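Long-range contact in carbohydrate binding module family 33 and 10 domain protein (Teredinibacter turnerae, PDB 6RW7), which is an AA10 lytic polysaccharide monooxygenase, a copper enzyme that probably acts on cellulose through the catalytic domain described here: residues S109-F123 with D135-G149. Numbering follows the deposited sequence. Where two conformers were deposited one is given.
Sequences SDTEELVFYITKPGF and DFEDQPFCDESIVPG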
ATOM      1  N   SER A 109      -0.917  15.428 -12.608  1.00 12.67           N
ATOM      2  CA  SER A 109      -0.706  16.896 -12.689  1.00 13.01           C
ATOM      3  C   SER A 109      -0.562  17.554 -11.309  1.00 11.88           C
ATOM      4  O   SER A 109       0.043  18.639 -11.268  1.00 13.10           O
ATOM      5  CB  SER A 109      -1.792  17.563 -13.492  1.00 13.77           C
ATOM      6  OG  SER A 109      -3.014  17.561 -12.766  1.00 14.92           O
ATOM      7  N   ASP A 110      -1.105  16.979 -10.232  1.00 11.88           N
ATOM      8  CA  ASP A 110      -0.962  17.570  -8.880  1.00 11.79           C
ATOM      9  C   ASP A 110      -0.479  16.491  -7.900  1.00 10.74           C
ATOM     10  O   ASP A 110      -0.621  16.699  -6.699  1.00 11.56           O
ATOM     11  CB  ASP A 110      -2.237  18.307  -8.446  1.00 12.78           C
ATOM     12  CG  ASP A 110      -3.457  17.405  -8.391  1.00 14.17           C
ATOM     13  OD1 ASP A 110      -3.319  16.177  -8.650  1.00 12.82           O
ATOM     14  OD2 ASP A 110      -4.558  17.945  -8.089  1.00 14.72           O
ATOM     15  N   THR A 111       0.131  15.415  -8.397  1.00 10.25           N
ATOM     16  CA  THR A 111       0.870  14.486  -7.515  1.00 10.61           C
ATOM     17  C   THR A 111       1.948  15.272  -6.766  1.00 10.29           C
ATOM     18  O   THR A 111       2.679  16.050  -7.423  1.00 10.93           O
ATOM     19  CB  THR A 111       1.529  13.353  -8.305  1.00 10.81           C
ATOM     20  OG1 THR A 111       0.481  12.460  -8.693  1.00 11.57           O
ATOM     21  CG2 THR A 111       2.553  12.605  -7.483  1.00 10.99           C
ATOM     22  N   GLU A 112       2.075  15.077  -5.462  1.00 10.71           N
ATOM     23  CA  GLU A 112       3.104  15.785  -4.661  1.00 11.36           C
ATOM     24  C   GLU A 112       4.074  14.808  -3.992  1.00 11.08           C
ATOM     25  O   GLU A 112       5.292  15.110  -3.991  1.00 11.44           O
ATOM     26  CB  GLU A 112       2.464  16.663  -3.597  1.00 12.62           C
ATOM     27  CG  GLU A 112       3.520  17.422  -2.832  1.00 14.50           C
ATOM     28  CD  GLU A 112       3.005  18.623  -2.073  1.00 15.78           C
ATOM     29  OE1 GLU A 112       1.889  18.542  -1.527  1.00 17.10           O
ATOM     30  OE2 GLU A 112       3.742  19.645  -2.031  1.00 18.93           O
ATOM     31  N   GLU A 113       3.615  13.714  -3.388  1.00 10.65           N
ATOM     32  CA  GLU A 113       4.610  12.896  -2.667  1.00 11.37           C
ATOM     33  C   GLU A 113       4.215  11.427  -2.626  1.00 10.93           C
ATOM     34  O   GLU A 113       3.041  11.067  -2.743  1.00 10.66           O
ATOM     35  CB  GLU A 113       4.866  13.441  -1.265  1.00 12.48           C
ATOM     36  CG  GLU A 113       3.615  13.472  -0.419  1.00 12.20           C
ATOM     37  CD  GLU A 113       3.778  13.914   1.024  1.00 13.10           C
ATOM     38  OE1 GLU A 113       4.779  14.579   1.336  1.00 15.31           O
ATOM     39  OE2 GLU A 113       2.930  13.541   1.848  1.00 13.63           O
ATOM     40  N   LEU A 114       5.244  10.620  -2.477  1.00 10.76           N
ATOM     41  CA  LEU A 114       5.132   9.156  -2.330  1.00 11.30           C
ATOM     42  C   LEU A 114       5.876   8.827  -1.039  1.00 10.92           C
ATOM     43  O   LEU A 114       7.065   9.170  -0.928  1.00 11.64           O
ATOM     44  CB  LEU A 114       5.795   8.460  -3.523  1.00 12.38           C
ATOM     45  CG  LEU A 114       5.164   8.572  -4.915  1.00 13.53           C
ATOM     46  CD1 LEU A 114       3.775   8.009  -4.952  1.00 13.61           C
ATOM     47  CD2 LEU A 114       5.248   9.970  -5.513  1.00 13.40           C
ATOM     48  N   VAL A 115       5.190   8.234  -0.077  1.00 10.20           N
ATOM     49  CA  VAL A 115       5.726   7.996   1.287  1.00 10.38           C
ATOM     50  C   VAL A 115       5.626   6.508   1.580  1.00  9.43           C
ATOM     51  O   VAL A 115       4.610   5.915   1.244  1.00 10.10           O
ATOM     52  CB  VAL A 115       4.945   8.840   2.317  1.00 10.93           C
ATOM     53  CG1 VAL A 115       5.589   8.803   3.680  1.00 11.38           C
ATOM     54  CG2 VAL A 115       4.799  10.285   1.859  1.00 12.15           C
ATOM     55  N   PHE A 116       6.647   5.937   2.218  1.00  9.28           N
ATOM     56  CA  PHE A 116       6.689   4.491   2.507  1.00  9.23           C
ATOM     57  C   PHE A 116       7.206   4.266   3.917  1.00  8.97           C
ATOM     58  O   PHE A 116       8.272   4.804   4.269  1.00  9.57           O
ATOM     59  CB  PHE A 116       7.631   3.763   1.556  1.00 10.08           C
ATOM     60  CG  PHE A 116       7.303   3.856   0.091  1.00 10.03           C
ATOM     61  CD1 PHE A 116       7.606   4.994  -0.641  1.00  9.98           C
ATOM     62  CD2 PHE A 116       6.669   2.808  -0.547  1.00 11.00           C
ATOM     63  CE1 PHE A 116       7.333   5.041  -2.001  1.00 10.73           C
ATOM     64  CE2 PHE A 116       6.374   2.875  -1.892  1.00 11.03           C
ATOM     65  CZ  PHE A 116       6.698   3.989  -2.614  1.00 11.24           C
ATOM     66  N   TYR A 117       6.494   3.417   4.642  1.00  8.82           N
ATOM     67  CA  TYR A 117       6.873   2.938   5.982  1.00  9.00           C
ATOM     68  C   TYR A 117       7.044   1.429   5.921  1.00  9.32           C
ATOM     69  O   TYR A 117       6.375   0.786   5.119  1.00  9.54           O
ATOM     70  CB  TYR A 117       5.782   3.264   6.991  1.00  9.93           C
ATOM     71  CG  TYR A 117       5.543   4.720   7.280  1.00 10.26           C
ATOM     72  CD1 TYR A 117       4.787   5.515   6.431  1.00 10.39           C
ATOM     73  CD2 TYR A 117       6.013   5.287   8.456  1.00 10.53           C
ATOM     74  CE1 TYR A 117       4.577   6.849   6.731  1.00 10.54           C
ATOM     75  CE2 TYR A 117       5.748   6.601   8.792  1.00 10.43           C
ATOM     76  CZ  TYR A 117       5.008   7.384   7.931  1.00 11.28           C
ATOM     77  OH  TYR A 117       4.777   8.715   8.216  1.00 11.87           O
ATOM     78  N   ILE A 118       7.881   0.885   6.803  1.00  8.90           N
ATOM     79  CA  ILE A 118       8.033  -0.586   6.917  1.00  9.17           C
ATOM     80  C   ILE A 118       7.857  -0.967   8.377  1.00  8.95           C
ATOM     81  O   ILE A 118       8.106  -0.128   9.268  1.00  9.23           O
ATOM     82  CB  ILE A 118       9.378  -1.052   6.313  1.00  9.17           C
ATOM     83  CG1 ILE A 118       9.403  -2.567   6.103  1.00  9.76           C
ATOM     84  CG2 ILE A 118      10.568  -0.543   7.111  1.00  9.21           C
ATOM     85  CD1 ILE A 118      10.499  -3.008   5.188  1.00  9.97           C
ATOM     86  N   THR A 119       7.472  -2.212   8.598  1.00  8.99           N
ATOM     87  CA  THR A 119       7.400  -2.778   9.954  1.00  9.09           C
ATOM     88  C   THR A 119       8.784  -2.699  10.619  1.00  9.64           C
ATOM     89  O   THR A 119       9.827  -2.720   9.943  1.00  9.45           O
ATOM     90  CB  THR A 119       6.784  -4.178   9.914  1.00  9.34           C
ATOM     91  OG1 THR A 119       7.350  -4.909   8.816  1.00  9.24           O
ATOM     92  CG2 THR A 119       5.275  -4.122   9.791  1.00  9.49           C
ATOM     93  N   LYS A 120       8.775  -2.593  11.936  1.00  9.75           N
ATOM     94  CA  LYS A 120       9.993  -2.575  12.764  1.00  9.92           C
ATOM     95  C   LYS A 120      10.773  -3.860  12.537  1.00  9.80           C
ATOM     96  O   LYS A 120      10.217  -4.896  12.176  1.00 10.06           O
ATOM     97  CB  LYS A 120       9.611  -2.431  14.228  1.00 11.53           C
ATOM     98  CG  LYS A 120       8.971  -1.113  14.605  1.00 13.10           C
ATOM     99  CD  LYS A 120       8.859  -0.966  16.102  1.00 15.17           C
ATOM    100  CE  LYS A 120       8.657   0.471  16.518  1.00 18.23           C
ATOM    101  NZ  LYS A 120       7.237   0.817  16.442  1.00 22.16           N
ATOM    102  N   PRO A 121      12.099  -3.834  12.755  1.00  9.92           N
ATOM    103  CA  PRO A 121      12.903  -5.014  12.450  1.00 10.52           C
ATOM    104  C   PRO A 121      12.502  -6.267  13.238  1.00 10.50           C
ATOM    105  O   PRO A 121      12.640  -7.343  12.711  1.00 10.79           O
ATOM    106  CB  PRO A 121      14.341  -4.580  12.738  1.00 11.15           C
ATOM    107  CG  PRO A 121      14.218  -3.334  13.544  1.00 12.28           C
ATOM    108  CD  PRO A 121      12.902  -2.678  13.182  1.00 11.12           C
ATOM    109  N   GLY A 122      12.016  -6.099  14.465  1.00  9.94           N
ATOM    110  CA  GLY A 122      11.607  -7.200  15.359  1.00 10.48           C
ATOM    111  C   GLY A 122      10.154  -7.594  15.191  1.00 10.71           C
ATOM    112  O   GLY A 122       9.661  -8.429  15.956  1.00 11.60           O
ATOM    113  N   PHE A 123       9.456  -7.066  14.188  1.00 10.26           N
ATOM    114  CA  PHE A 123       8.027  -7.386  13.941  1.00 10.84           C
ATOM    115  C   PHE A 123       7.818  -8.893  13.733  1.00 11.28           C
ATOM    116  O   PHE A 123       8.584  -9.507  12.991  1.00 11.44           O
ATOM    117  CB  PHE A 123       7.568  -6.649  12.673  1.00 10.81           C
ATOM    118  CG  PHE A 123       6.200  -7.014  12.142  1.00 10.71           C
ATOM    119  CD1 PHE A 123       5.045  -6.662  12.825  1.00 11.66           C
ATOM    120  CD2 PHE A 123       6.064  -7.697  10.944  1.00 10.75           C
ATOM    121  CE1 PHE A 123       3.792  -6.962  12.307  1.00 11.29           C
ATOM    122  CE2 PHE A 123       4.806  -7.994  10.429  1.00 10.68           C
ATOM    123  CZ  PHE A 123       3.671  -7.606  11.100  1.00 10.80           C
ATOM    124  N   ASP A 135       3.560  -1.742  15.266  1.00 11.71           N
ATOM    125  CA  ASP A 135       4.270  -2.687  14.371  1.00 11.92           C
ATOM    126  C   ASP A 135       5.220  -1.938  13.433  1.00 11.15           C
ATOM    127  O   ASP A 135       6.106  -2.599  12.869  1.00 11.43           O
ATOM    128  CB  ASP A 135       3.285  -3.478  13.518  1.00 12.08           C
ATOM    129  CG  ASP A 135       2.381  -4.406  14.305  1.00 14.27           C
ATOM    130  OD1 ASP A 135       2.877  -4.963  15.325  1.00 14.41           O
ATOM    131  OD2 ASP A 135       1.200  -4.609  13.878  1.00 14.42           O
ATOM    132  N   PHE A 136       5.021  -0.640  13.217  1.00 11.15           N
ATOM    133  CA  PHE A 136       5.692   0.120  12.144  1.00 10.61           C
ATOM    134  C   PHE A 136       6.717   1.086  12.706  1.00 11.28           C
ATOM    135  O   PHE A 136       6.572   1.593  13.837  1.00 11.04           O
ATOM    136  CB  PHE A 136       4.685   0.910  11.304  1.00 10.87           C
ATOM    137  CG  PHE A 136       3.946   0.007  10.357  1.00 10.22           C
ATOM    138  CD1 PHE A 136       2.793  -0.668  10.736  1.00 10.02           C
ATOM    139  CD2 PHE A 136       4.415  -0.172   9.071  1.00 10.22           C
ATOM    140  CE1 PHE A 136       2.154  -1.541   9.869  1.00  9.81           C
ATOM    141  CE2 PHE A 136       3.770  -1.042   8.210  1.00  9.37           C
ATOM    142  CZ  PHE A 136       2.631  -1.697   8.598  1.00 10.21           C
ATOM    143  N   GLU A 137       7.754   1.320  11.915  1.00 11.37           N
ATOM    144  CA  GLU A 137       8.732   2.406  12.167  0.50 11.10           C
ATOM    145  C   GLU A 137       7.973   3.735  12.274  1.00 12.09           C
ATOM    146  O   GLU A 137       6.974   3.938  11.530  1.00 12.38           O
ATOM    147  CB  GLU A 137       9.759   2.473  11.037  0.50 10.56           C
ATOM    148  CG  GLU A 137      10.680   1.274  10.972  0.50 10.47           C
ATOM    149  CD  GLU A 137      11.916   1.491  10.111  0.50 10.18           C
ATOM    150  OE1 GLU A 137      11.807   2.186   9.053  0.50 10.80           O
ATOM    151  OE2 GLU A 137      12.998   0.958  10.503  0.50 10.84           O
ATOM    152  N   ASP A 138       8.429   4.602  13.157  1.00 12.47           N
ATOM    153  CA  ASP A 138       7.770   5.904  13.399  1.00 13.76           C
ATOM    154  C   ASP A 138       7.952   6.838  12.211  1.00 13.60           C
ATOM    155  O   ASP A 138       7.095   7.689  12.050  1.00 14.14           O
ATOM    156  CB  ASP A 138       8.330   6.547  14.666  1.00 17.23           C
ATOM    157  CG  ASP A 138       7.941   5.775  15.914  1.00 22.85           C
ATOM    158  OD1 ASP A 138       6.936   5.007  15.871  1.00 26.66           O
ATOM    159  OD2 ASP A 138       8.659   5.922  16.915  1.00 29.99           O
ATOM    160  N   GLN A 139       9.053   6.729  11.478  1.00 13.43           N
ATOM    161  CA  GLN A 139       9.378   7.622  10.353  1.00 13.33           C
ATOM    162  C   GLN A 139       9.368   6.796   9.081  1.00 12.56           C
ATOM    163  O   GLN A 139       9.712   5.615   9.076  1.00 10.85           O
ATOM    164  CB  GLN A 139      10.737   8.294  10.564  1.00 15.52           C
ATOM    165  CG  GLN A 139      10.770   9.220  11.779  1.00 18.31           C
ATOM    166  CD  GLN A 139       9.874  10.412  11.594  1.00 21.25           C
ATOM    167  OE1 GLN A 139       9.796  10.987  10.510  1.00 24.99           O
ATOM    168  NE2 GLN A 139       9.156  10.779  12.644  1.00 27.18           N
ATOM    169  N   PRO A 140       9.052   7.416   7.932  1.00 11.33           N
ATOM    170  CA  PRO A 140       9.119   6.685   6.669  1.00 11.44           C
ATOM    171  C   PRO A 140      10.563   6.349   6.277  1.00 11.82           C
ATOM    172  O   PRO A 140      11.448   7.143   6.539  1.00 12.31           O
ATOM    173  CB  PRO A 140       8.483   7.623   5.636  1.00 12.12           C
ATOM    174  CG  PRO A 140       8.464   8.975   6.292  1.00 12.65           C
ATOM    175  CD  PRO A 140       8.557   8.787   7.794  1.00 11.81           C
ATOM    176  N   PHE A 141      10.766   5.221   5.602  1.00 10.86           N
ATOM    177  CA  PHE A 141      12.096   4.862   5.050  1.00 11.55           C
ATOM    178  C   PHE A 141      12.288   5.497   3.674  1.00 11.78           C
ATOM    179  O   PHE A 141      13.418   5.573   3.208  1.00 12.96           O
ATOM    180  CB  PHE A 141      12.270   3.349   4.992  1.00 10.98           C
ATOM    181  CG  PHE A 141      11.463   2.627   3.944  1.00 10.69           C
ATOM    182  CD1 PHE A 141      11.916   2.512   2.644  1.00 11.53           C
ATOM    183  CD2 PHE A 141      10.260   2.030   4.268  1.00 10.58           C
ATOM    184  CE1 PHE A 141      11.185   1.818   1.692  1.00 11.17           C
ATOM    185  CE2 PHE A 141       9.542   1.303   3.337  1.00 10.29           C
ATOM    186  CZ  PHE A 141       9.989   1.229   2.040  1.00  9.87           C
ATOM    187  N   CYS A 142      11.211   5.943   3.026  1.00 11.88           N
ATOM    188  CA  CYS A 142      11.289   6.574   1.699  1.00 12.36           C
ATOM    189  C   CYS A 142      10.211   7.650   1.662  1.00 12.70           C
ATOM    190  O   CYS A 142       9.080   7.359   2.042  1.00 12.83           O
ATOM    191  CB  CYS A 142      11.102   5.513   0.625  1.00 13.47           C
ATOM    192  SG  CYS A 142      11.312   6.102  -1.075  1.00 16.41           S
ATOM    193  N   ASP A 143      10.584   8.870   1.320  1.00 12.64           N
ATOM    194  CA  ASP A 143       9.647  10.018   1.317  1.00 13.38           C
ATOM    195  C   ASP A 143      10.152  10.931   0.213  1.00 13.65           C
ATOM    196  O   ASP A 143      11.182  11.591   0.417  1.00 15.41           O
ATOM    197  CB  ASP A 143       9.564  10.674   2.695  1.00 14.31           C
ATOM    198  CG  ASP A 143       8.616  11.860   2.756  1.00 16.21           C
ATOM    199  OD1 ASP A 143       8.008  12.195   1.743  1.00 19.81           O
ATOM    200  OD2 ASP A 143       8.548  12.457   3.791  1.00 21.05           O
ATOM    201  N   GLU A 144       9.527  10.837  -0.952  1.00 12.64           N
ATOM    202  CA  GLU A 144       9.997  11.521  -2.166  1.00 12.01           C
ATOM    203  C   GLU A 144       8.891  12.459  -2.609  1.00 11.91           C
ATOM    204  O   GLU A 144       7.785  11.968  -2.926  1.00 12.50           O
ATOM    205  CB  GLU A 144      10.392  10.507  -3.226  1.00 11.82           C
ATOM    206  CG  GLU A 144      11.568   9.653  -2.799  1.00 12.38           C
ATOM    207  CD  GLU A 144      12.897  10.364  -2.601  1.00 14.89           C
ATOM    208  OE1 GLU A 144      13.030  11.560  -2.971  1.00 15.28           O
ATOM    209  OE2 GLU A 144      13.805   9.734  -2.013  1.00 15.12           O
ATOM    210  N   SER A 145       9.223  13.738  -2.729  1.00 11.65           N
ATOM    211  CA  SER A 145       8.261  14.761  -3.183  1.00 12.56           C
ATOM    212  C   SER A 145       8.737  15.429  -4.475  1.00 11.90           C
ATOM    213  O   SER A 145       9.946  15.415  -4.812  1.00 12.41           O
ATOM    214  CB  SER A 145       7.996  15.752  -2.089  1.00 14.32           C
ATOM    215  OG  SER A 145       9.140  16.533  -1.815  1.00 16.18           O
ATOM    216  N   ILE A 146       7.770  15.943  -5.214  1.00 11.20           N
ATOM    217  CA  ILE A 146       7.983  16.737  -6.447  1.00 11.52           C
ATOM    218  C   ILE A 146       7.248  18.059  -6.275  1.00 11.45           C
ATOM    219  O   ILE A 146       6.289  18.140  -5.512  1.00 11.79           O
ATOM    220  CB  ILE A 146       7.501  15.999  -7.715  1.00 12.00           C
ATOM    221  CG1 ILE A 146       6.030  15.593  -7.622  1.00 11.94           C
ATOM    222  CG2 ILE A 146       8.408  14.820  -8.032  1.00 12.76           C
ATOM    223  CD1 ILE A 146       5.497  15.099  -8.942  1.00 12.39           C
ATOM    224  N   VAL A 147       7.745  19.099  -6.925  1.00 11.51           N
ATOM    225  CA  VAL A 147       6.882  20.253  -7.266  1.00 12.26           C
ATOM    226  C   VAL A 147       5.656  19.648  -7.940  1.00 11.97           C
ATOM    227  O   VAL A 147       5.801  18.835  -8.860  1.00 11.32           O
ATOM    228  CB  VAL A 147       7.632  21.230  -8.183  1.00 12.21           C
ATOM    229  CG1 VAL A 147       6.706  22.307  -8.719  1.00 12.59           C
ATOM    230  CG2 VAL A 147       8.803  21.860  -7.442  1.00 12.83           C
ATOM    231  N   PRO A 148       4.419  19.953  -7.484  1.00 12.75           N
ATOM    232  CA  PRO A 148       3.264  19.172  -7.918  1.00 12.66           C
ATOM    233  C   PRO A 148       3.158  19.048  -9.443  1.00 12.52           C
ATOM    234  O   PRO A 148       3.173  20.053 -10.176  1.00 12.78           O
ATOM    235  CB  PRO A 148       2.088  19.914  -7.277  1.00 13.47           C
ATOM    236  CG  PRO A 148       2.689  20.414  -5.987  1.00 13.24           C
ATOM    237  CD  PRO A 148       4.075  20.892  -6.407  1.00 13.48           C
ATOM    238  N   GLY A 149       3.119  17.803  -9.920  1.00 12.53           N
ATOM    239  CA  GLY A 149       2.932  17.463 -11.338  1.00 12.46           C
ATOM    240  C   GLY A 149       4.208  17.549 -12.159  1.00 12.44           C
ATOM    241  O   GLY A 149       4.192  17.164 -13.334  1.00 13.10           O
TER
HETATM  242  O   HOH W   1       6.178  19.859  -3.278  1.00 21.46           O
HETATM  243  O   HOH W   2       7.527  14.556   0.955  1.00 22.25           O
HETATM  244  O   HOH W   3       5.993   9.682  10.422  1.00 13.36           O
HETATM  245  O   HOH W   4       9.621   3.070   7.782  1.00 11.97           O
HETATM  246  O   HOH W   5       6.706   3.350  17.827  1.00 35.77           O
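Leu-114 and Glu-144 exchange both backbone hydrogen bonds as an antiparallel hydrogen-bonded pair, the one from Glu-144 N to Leu-114 O being nearly straight (3.0 Å, 174° at the hydrogen). Phe-116 N continues the ladder to Cys-142 O, after which Phe-141 and Cys-142 both face Phe-116 in a classic beta bulge whose two N-H bonds to Phe-116 O are weak. Beyond it Glu-137 N binds Ile-118 O and Lys-120 N binds Asp-135 O; at the other end Gly-149 N reaches Thr-111 O.

Around the bulge, Phe-116, Tyr-117, Pro-140, Phe-141 and Cys-142 make aromatic contacts. Pro-140 lies over one face of the Tyr-117 ring, its CB 4.1 Å from the ring centroid. Phe-141, with CG set between backbone N and carbonyl carbon (chi1 72°), receives Phe-116 CB over its ring face, CZ lying 3.5 Å from that CB, while its edge meets Ile-118 N. Cys-142 CB touches Phe-116 CD1 at 3.8 Å; its sulfur, disulfide-bonded to Cys-170, stands oblique to the ring. Further along, Thr-119 CG2 lies between two rings, over the centre of Phe-123 and toward the rim of Phe-136.

Strand 142-145 flanks strand 111-118 within the beta-sandwich core of the LPMO domain, strand 178-187 pairing along the other side. Leu-114 and Phe-116 face strand 165-172 of the second sheet, and Asp-110 lies near the copper ligand His-107.

Polar groups and waters bridge the two chain segments as well. Lys-120, bent at chi4 (84°), brings NZ 2.8 Å from Phe-136 O, above the carbonyl plane, and shares a water with Asp-138 OD1. Another water joins Glu-113 OE1 to Asp-143 OD1, whose like charges, 4.0 Å apart, are probably offset by Lys-59, salt-bridged to both residues. A third water links Ile-118 N, Gln-139 O and Glu-137 OE1, while Glu-137 OE2 is salt-bridged to Arg-175.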